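Side-chain contacts in HTH-type dhaKLM operon transcriptional activator DhaS (Lactococcus lactis, PDB 2IU5), which activates transcription of the dhaKLM operon in complex with DhaQ, upon activation by dihydroxyacetone, by binding an inverted repeat that partly overlaps the -35 promoter sequence: residues H112-L115 and I116-N120; Q48-Y51 and N52-N56; G164-L167 and E168-Y171. The protein carries 1 engineered substitution. All coordinates share one frame; numbering follows the deposited sequence.

Overall arrangement
From the N terminus, contact 2 comes first: residues 48-56 form the end of the predicted helix-turn-helix (35-54) and run on into helix 57-73. Contact 1 follows within helix 110-132, where it closes no loop but joins successive turns of one helix. Contact 3, residues 164-171, closes the connection between helices 139-163 and 171-183. The three lie in series, none nested in or crossing another. Centres of contacts 1 and 2 are 27 Å apart, and Phe69 of helix 57-73 packs on contact 1. Contacts 1 and 3 approach to about 6 Å between nearest atoms, and both touch helices 82-95 and 139-163, including Leu93 and Thr157.

Contact 1. Residues H112-L115 and I116-N120; sequences HFFL and IQWEN
Gln117 grips the carbonyl oxygen of Phe113 twice. Its backbone N takes the usual helical bond, and its side-chain NE2 reaches the same Phe113 O at 3.1 Å, with an N-H...O angle of 152° and the oxygen close to the Gln117 amide plane. Bending at chi2 folds the amide back over the preceding turn, where it stacks on the Phe113 ring with planes 14° apart. NE2 of Gln117 stands above the ring centre, 3.3 Å from Phe113 CZ, while its CG lies 3.5 Å from Phe113 CE2. With the Phe113 ring replaced by the methyl of an alanine, the Gln117 amide would probably lose the surface it lies on and be freer to turn away from Phe113 O. One position further on, Trp118 presents the edge of its five-membered ring to the face of Phe114 in a T-shaped pair, centroids 4.6 Å apart and planes at 86°; Trp118 NE1 stands 3.3 Å from Phe114 CZ, displaced toward the rim. Beyond this aromatic pair, helix 82-95 covers Trp118 with Leu86, Leu89 and Leu93, and helix 139-163 adds Ile153 and Thr157. Phe69 touches Phe113, Phe114 and Gln117, linking helix 110-132 to helix 57-73, which follows the predicted helix-turn-helix.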
loop_
_atom_site.group_PDB
_atom_site.type_symbol
_atom_site.label_atom_id
_atom_site.label_comp_id
_atom_site.label_asym_id
_atom_site.label_seq_id
_atom_site.Cartn_x
_atom_site.Cartn_y
_atom_site.Cartn_z
ATOM N N HIS A 112 6.674 -4.461 -6.069
ATOM C CA HIS A 112 5.788 -5.619 -6.039
ATOM C C HIS A 112 6.411 -6.770 -5.270
ATOM O O HIS A 112 5.745 -7.428 -4.475
ATOM C CB HIS A 112 5.413 -6.032 -7.458
ATOM C CG HIS A 112 4.890 -4.900 -8.284
ATOM N ND1 HIS A 112 3.814 -4.131 -7.891
ATOM C CD2 HIS A 112 5.295 -4.405 -9.478
ATOM C CE1 HIS A 112 3.580 -3.210 -8.811
ATOM N NE2 HIS A 112 4.464 -3.355 -9.784
ATOM N N PHE A 113 7.694 -7.009 -5.508
ATOM C CA PHE A 113 8.430 -7.984 -4.725
ATOM C C PHE A 113 8.371 -7.618 -3.233
ATOM O O PHE A 113 8.179 -8.474 -2.374
ATOM C CB PHE A 113 9.876 -8.038 -5.217
ATOM C CG PHE A 113 10.719 -8.965 -4.418
ATOM C CD1 PHE A 113 10.800 -10.313 -4.746
ATOM C CD2 PHE A 113 11.423 -8.486 -3.328
ATOM C CE1 PHE A 113 11.588 -11.173 -3.988
ATOM C CE2 PHE A 113 12.208 -9.332 -2.567
ATOM C CZ PHE A 113 12.291 -10.674 -2.896
ATOM N N PHE A 114 8.534 -6.332 -2.934
ATOM C CA PHE A 114 8.635 -5.841 -1.544
ATOM C C PHE A 114 7.291 -6.145 -0.855
ATOM O O PHE A 114 7.250 -6.628 0.292
ATOM C CB PHE A 114 8.937 -4.341 -1.582
ATOM C CG PHE A 114 9.389 -3.735 -0.276
ATOM C CD1 PHE A 114 10.478 -4.225 0.451
ATOM C CD2 PHE A 114 8.697 -2.638 0.224
ATOM C CE1 PHE A 114 10.856 -3.616 1.663
ATOM C CE2 PHE A 114 9.069 -2.029 1.424
ATOM C CZ PHE A 114 10.147 -2.514 2.144
ATOM N N LEU A 115 6.201 -5.870 -1.562
ATOM C CA LEU A 115 4.879 -6.113 -1.004
ATOM C C LEU A 115 4.722 -7.590 -0.691
ATOM O O LEU A 115 4.217 -7.951 0.365
ATOM C CB LEU A 115 3.776 -5.610 -1.939
ATOM C CG LEU A 115 2.352 -5.981 -1.502
ATOM C CD1 LEU A 115 2.013 -5.262 -0.195
ATOM C CD2 LEU A 115 1.368 -5.610 -2.607
ATOM N N ILE A 116 5.158 -8.439 -1.613
ATOM C CA ILE A 116 5.064 -9.883 -1.401
ATOM C C ILE A 116 5.839 -10.300 -0.142
ATOM O O ILE A 116 5.382 -11.174 0.602
ATOM C CB ILE A 116 5.550 -10.632 -2.633
ATOM C CG1 ILE A 116 4.517 -10.517 -3.761
ATOM C CG2 ILE A 116 5.747 -12.101 -2.272
ATOM C CD1 ILE A 116 4.989 -11.086 -5.094
ATOM N N GLN A 117 6.989 -9.679 0.106
ATOM C CA GLN A 117 7.753 -9.949 1.339
ATOM C C GLN A 117 6.942 -9.659 2.603
ATOM O O GLN A 117 6.940 -10.443 3.565
ATOM C CB GLN A 117 9.066 -9.197 1.345
ATOM C CG GLN A 117 9.883 -9.481 0.083
ATOM C CD GLN A 117 9.830 -10.937 -0.289
ATOM O OE1 GLN A 117 10.247 -11.822 0.477
ATOM N NE2 GLN A 117 9.311 -11.218 -1.480
ATOM N N TRP A 118 6.248 -8.527 2.572
ATOM C CA TRP A 118 5.386 -8.167 3.705
ATOM C C TRP A 118 4.224 -9.120 3.836
ATOM O O TRP A 118 3.808 -9.452 4.960
ATOM C CB TRP A 118 4.935 -6.696 3.625
ATOM C CG TRP A 118 6.094 -5.781 3.859
ATOM C CD1 TRP A 118 6.675 -4.952 2.947
ATOM C CD2 TRP A 118 6.828 -5.597 5.090
ATOM N NE1 TRP A 118 7.713 -4.271 3.523
ATOM C CE2 TRP A 118 7.835 -4.645 4.833
ATOM C CE3 TRP A 118 6.734 -6.146 6.372
ATOM C CZ2 TRP A 118 8.734 -4.229 5.811
ATOM C CZ3 TRP A 118 7.635 -5.727 7.348
ATOM C CH2 TRP A 118 8.617 -4.783 7.057
ATOM N N GLU A 119 3.694 -9.562 2.700
ATOM C CA GLU A 119 2.664 -10.587 2.748
ATOM C C GLU A 119 3.188 -11.874 3.379
ATOM O O GLU A 119 2.452 -12.543 4.112
ATOM C CB GLU A 119 2.034 -10.803 1.379
ATOM C CG GLU A 119 1.230 -9.576 0.936
ATOM C CD GLU A 119 0.590 -9.713 -0.415
ATOM O OE1 GLU A 119 0.967 -10.627 -1.194
ATOM O OE2 GLU A 119 -0.309 -8.879 -0.689
ATOM N N ASN A 120 4.448 -12.196 3.091
ATOM C CA ASN A 120 5.015 -13.435 3.622
ATOM C C ASN A 120 5.141 -13.249 5.140
ATOM O O ASN A 120 4.861 -14.173 5.902
ATOM C CB ASN A 120 6.377 -13.697 2.972
ATOM C CG ASN A 120 6.245 -14.241 1.550
ATOM O OD1 ASN A 120 5.165 -14.588 1.096
ATOM N ND2 ASN A 120 7.372 -14.306 0.849
#

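Contact 2. Residues Q48-Y51 and N52-N56; sequences QTFY and NYFQN
Phe50 carries the tight side of this turn, its ring and its carbonyl both meeting Phe54. With CG anti to the backbone N (chi1 179°), the Phe50 ring reaches along the following residues, and its CE2 lies 3.6 Å from Phe54 CB. The two rings are oblique, centroids 5.6 Å apart and planes at 52°, with Phe54 CD2 above one face of Phe50 near the rim. Two backbone donors converge on Phe50 O: Phe54 N at 2.9 Å, in the carbonyl plane, and Tyr53 N at 3.0 Å, well above that plane. Ile18 of helix 13-28 and Val36 and Met40 of helix 36-43 touch Phe50, while Trp63 makes an edge-to-face pair with Phe54.

The outer side is looser. Thr49 and Tyr53 run alongside each other, but their closest side-chain approach is 3.9 Å, between Thr49 CG2 and Tyr53 CE2. On Tyr51, Gln55 O meets the ring at its edge, 3.4 Å from Tyr51 CE1, and one water links the polar ends: it donates to Gln55 O at 2.7 Å and lies 2.8 Å from Tyr51 OH. Asn56 then takes the N-cap position of helix 57-73; its OD1 accepts from Glu59 N, and the Glu59 carboxylate in turn accepts from Gln55 N, the residue before the cap.

The chemistry divides accordingly: on the outer side the polar groups of Tyr51 and Gln55 meet through a water, whereas the Phe50-Phe54 pair and the doubly used Phe50 O probably hold the last residues of the predicted helix-turn-helix in a fixed turn ahead of helix 57-73.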
loop_
_atom_site.group_PDB
_atom_site.type_symbol
_atom_site.label_atom_id
_atom_site.label_comp_id
_atom_site.label_asym_id
_atom_site.label_seq_id
_atom_site.Cartn_x
_atom_site.Cartn_y
_atom_site.Cartn_z
ATOM N N GLN A 48 37.271 -14.475 -11.169
ATOM C CA GLN A 48 36.588 -15.483 -11.967
ATOM C C GLN A 48 35.608 -16.319 -11.128
ATOM O O GLN A 48 34.632 -16.870 -11.643
ATOM C CB GLN A 48 37.616 -16.378 -12.650
ATOM C CG GLN A 48 37.023 -17.322 -13.688
ATOM C CD GLN A 48 36.283 -16.584 -14.794
ATOM O OE1 GLN A 48 36.724 -15.529 -15.261
ATOM N NE2 GLN A 48 35.146 -17.143 -15.219
ATOM N N THR A 49 35.860 -16.415 -9.829
ATOM C CA THR A 49 35.019 -17.210 -8.934
ATOM C C THR A 49 33.578 -16.692 -8.936
ATOM O O THR A 49 32.641 -17.464 -8.731
ATOM C CB THR A 49 35.603 -17.225 -7.501
ATOM O OG1 THR A 49 36.892 -17.855 -7.531
ATOM C CG2 THR A 49 34.716 -17.992 -6.555
ATOM N N PHE A 50 33.392 -15.401 -9.169
ATOM C CA PHE A 50 32.043 -14.813 -9.193
ATOM C C PHE A 50 31.171 -15.617 -10.131
ATOM O O PHE A 50 29.994 -15.849 -9.849
ATOM C CB PHE A 50 32.150 -13.370 -9.683
ATOM C CG PHE A 50 30.837 -12.616 -9.796
ATOM C CD1 PHE A 50 30.368 -11.858 -8.728
ATOM C CD2 PHE A 50 30.095 -12.654 -10.976
ATOM C CE1 PHE A 50 29.172 -11.150 -8.819
ATOM C CE2 PHE A 50 28.897 -11.945 -11.070
ATOM C CZ PHE A 50 28.441 -11.205 -10.011
ATOM N N TYR A 51 31.742 -16.056 -11.247
ATOM C CA TYR A 51 30.965 -16.704 -12.313
ATOM C C TYR A 51 30.609 -18.163 -12.063
ATOM O O TYR A 51 29.880 -18.810 -12.841
ATOM C CB TYR A 51 31.742 -16.500 -13.627
ATOM C CG TYR A 51 31.782 -15.021 -13.894
ATOM C CD1 TYR A 51 30.667 -14.365 -14.412
ATOM C CD2 TYR A 51 32.923 -14.281 -13.624
ATOM C CE1 TYR A 51 30.699 -12.992 -14.652
ATOM C CE2 TYR A 51 32.959 -12.910 -13.863
ATOM C CZ TYR A 51 31.843 -12.283 -14.379
ATOM O OH TYR A 51 31.862 -10.926 -14.624
ATOM N N ASN A 52 31.118 -18.705 -10.965
ATOM C CA ASN A 52 30.625 -20.000 -10.525
ATOM C C ASN A 52 29.223 -19.825 -9.967
ATOM O O ASN A 52 28.521 -20.816 -9.783
ATOM C CB ASN A 52 31.543 -20.569 -9.455
ATOM C CG ASN A 52 32.800 -21.184 -10.044
ATOM O OD1 ASN A 52 33.882 -21.067 -9.478
ATOM N ND2 ASN A 52 32.657 -21.840 -11.185
ATOM N N TYR A 53 28.820 -18.582 -9.705
ATOM C CA TYR A 53 27.596 -18.318 -8.948
ATOM C C TYR A 53 26.620 -17.347 -9.613
ATOM O O TYR A 53 25.412 -17.538 -9.520
ATOM C CB TYR A 53 27.930 -17.811 -7.550
ATOM C CG TYR A 53 28.845 -18.744 -6.797
ATOM C CD1 TYR A 53 28.368 -19.944 -6.282
ATOM C CD2 TYR A 53 30.185 -18.428 -6.606
ATOM C CE1 TYR A 53 29.216 -20.805 -5.590
ATOM C CE2 TYR A 53 31.038 -19.281 -5.917
ATOM C CZ TYR A 53 30.549 -20.452 -5.418
ATOM O OH TYR A 53 31.412 -21.289 -4.734
ATOM N N PHE A 54 27.129 -16.314 -10.278
ATOM C CA PHE A 54 26.266 -15.273 -10.833
ATOM C C PHE A 54 26.789 -14.834 -12.176
ATOM O O PHE A 54 27.995 -14.820 -12.370
ATOM C CB PHE A 54 26.250 -14.052 -9.931
ATOM C CG PHE A 54 25.873 -14.367 -8.514
ATOM C CD1 PHE A 54 24.562 -14.695 -8.202
ATOM C CD2 PHE A 54 26.828 -14.335 -7.512
ATOM C CE1 PHE A 54 24.211 -14.990 -6.889
ATOM C CE2 PHE A 54 26.476 -14.629 -6.198
ATOM C CZ PHE A 54 25.162 -14.955 -5.901
ATOM N N GLN A 55 25.883 -14.476 -13.087
ATOM C CA GLN A 55 26.285 -14.032 -14.416
ATOM C C GLN A 55 26.663 -12.547 -14.423
ATOM O O GLN A 55 27.467 -12.097 -15.243
ATOM C CB GLN A 55 25.152 -14.275 -15.416
ATOM C CG GLN A 55 25.546 -13.999 -16.849
ATOM C CD GLN A 55 24.432 -14.332 -17.815
ATOM O OE1 GLN A 55 23.842 -15.423 -17.774
ATOM N NE2 GLN A 55 24.132 -13.391 -18.699
ATOM N N ASN A 56 26.067 -11.795 -13.502
ATOM C CA ASN A 56 26.194 -10.357 -13.482
ATOM C C ASN A 56 25.559 -9.797 -12.217
ATOM O O ASN A 56 25.038 -10.551 -11.387
ATOM C CB ASN A 56 25.585 -9.743 -14.740
ATOM C CG ASN A 56 24.106 -10.104 -14.908
ATOM O OD1 ASN A 56 23.355 -9.979 -13.951
ATOM N ND2 ASN A 56 23.701 -10.533 -16.091
HETATM O O HOH W 1 29.375 -10.172 -15.635
#

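Contact 3. Residues G164-L167 and E168-Y171; sequences GNSL and EKLY
A local turn contact, in which the Ser166 hydroxyl accepts from Lys169 N, lies between helices 139-163 and 171-183, where residues 168-170 form a 3-10 segment. The Lys169 N to Ser166 OG bond, at 3.3 Å with an N-H...O angle of 157°, is long but fairly straight. Swinging OG away from the backbone N (chi1 155°) directs it at the start of the 3-10 turn. Leu170 N bonds to Leu167 O at 2.9 Å, approaching from above the carbonyl plane. The aliphatic part of Lys169 runs back along Ser166, its CG 3.4 Å from Ser166 O, and a water accepts from Ser166 N at 3.0 Å and, weakly, from Lys169 NZ. Leu167 turns to Leu93, Thr157 and Ser160, while Leu170 packs on Ile156 and Ser160 and meets Phe144 of the second subunit. Gly164 ends helix 139-163 in a Schellman motif, its positive phi of 75° favouring glycine. From helix 82-95, Asp94 accepts Leu167 N and Glu168 N through its two carboxylate oxygens, and Arg91 forms a salt bridge with Glu168. Amides at the start of the turn are met by a serine hydroxyl and a carboxylate, whose negative charge would probably be favoured beside these N-H groups.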
loop_
_atom_site.group_PDB
_atom_site.type_symbol
_atom_site.label_atom_id
_atom_site.label_comp_id
_atom_site.label_asym_id
_atom_site.label_seq_id
_atom_site.Cartn_x
_atom_site.Cartn_y
_atom_site.Cartn_z
ATOM N N GLY A 164 14.613 8.491 3.957
ATOM C CA GLY A 164 15.711 8.416 4.921
ATOM C C GLY A 164 15.267 8.544 6.369
ATOM O O GLY A 164 16.010 9.072 7.198
ATOM N N ASN A 165 14.066 8.067 6.680
ATOM C CA ASN A 165 13.576 8.054 8.065
ATOM C C ASN A 165 13.754 6.671 8.715
ATOM O O ASN A 165 13.718 5.656 8.031
ATOM C CB ASN A 165 12.092 8.449 8.089
ATOM C CG ASN A 165 11.844 9.872 7.626
ATOM O OD1 ASN A 165 10.900 10.134 6.889
ATOM N ND2 ASN A 165 12.687 10.793 8.057
ATOM N N SER A 166 13.943 6.624 10.033
ATOM C CA SER A 166 14.268 5.374 10.706
ATOM C C SER A 166 13.033 4.472 10.731
ATOM O O SER A 166 11.928 4.917 11.057
ATOM C CB SER A 166 14.696 5.649 12.151
ATOM O OG SER A 166 14.458 4.492 12.946
ATOM N N LEU A 167 13.222 3.208 10.393
ATOM C CA LEU A 167 12.146 2.228 10.464
ATOM C C LEU A 167 11.989 1.651 11.863
ATOM O O LEU A 167 10.864 1.396 12.304
ATOM C CB LEU A 167 12.398 1.092 9.465
ATOM C CG LEU A 167 12.189 1.388 7.974
ATOM C CD1 LEU A 167 13.240 2.382 7.467
ATOM C CD2 LEU A 167 12.214 0.104 7.161
ATOM N N GLU A 168 13.107 1.446 12.555
ATOM C CA GLU A 168 13.013 0.800 13.864
ATOM C C GLU A 168 12.180 1.627 14.832
ATOM O O GLU A 168 11.549 1.088 15.746
ATOM C CB GLU A 168 14.399 0.502 14.440
ATOM C CG GLU A 168 14.316 -0.096 15.849
ATOM C CD GLU A 168 15.614 -0.791 16.241
ATOM O OE1 GLU A 168 16.472 -0.923 15.356
ATOM O OE2 GLU A 168 15.763 -1.195 17.417
ATOM N N LYS A 169 12.149 2.946 14.657
ATOM C CA LYS A 169 11.349 3.782 15.530
ATOM C C LYS A 169 9.864 3.470 15.448
ATOM O O LYS A 169 9.118 3.846 16.363
ATOM C CB LYS A 169 11.642 5.277 15.345
ATOM C CG LYS A 169 10.989 5.926 14.152
ATOM C CD LYS A 169 11.254 7.432 14.167
ATOM C CE LYS A 169 10.789 8.085 12.870
ATOM N NZ LYS A 169 10.694 9.559 13.067
ATOM N N LEU A 170 9.460 2.799 14.371
ATOM C CA LEU A 170 8.051 2.468 14.165
ATOM C C LEU A 170 7.664 1.133 14.761
ATOM O O LEU A 170 6.491 0.749 14.722
ATOM C CB LEU A 170 7.721 2.447 12.685
ATOM C CG LEU A 170 8.091 3.725 11.942
ATOM C CD1 LEU A 170 7.751 3.501 10.479
ATOM C CD2 LEU A 170 7.298 4.896 12.514
ATOM N N TYR A 171 8.647 0.427 15.309
ATOM C CA TYR A 171 8.425 -0.973 15.645
ATOM C C TYR A 171 7.326 -1.146 16.678
ATOM O O TYR A 171 6.418 -1.941 16.469
ATOM C CB TYR A 171 9.738 -1.552 16.144
ATOM C CG TYR A 171 9.646 -2.968 16.626
ATOM C CD1 TYR A 171 9.256 -3.986 15.770
ATOM C CD2 TYR A 171 9.952 -3.266 17.925
ATOM C CE1 TYR A 171 9.176 -5.297 16.215
ATOM C CE2 TYR A 171 9.880 -4.555 18.392
ATOM C CZ TYR A 171 9.487 -5.563 17.520
ATOM O OH TYR A 171 9.420 -6.851 18.002
HETATM O O HOH W 2 13.468 9.288 11.312
#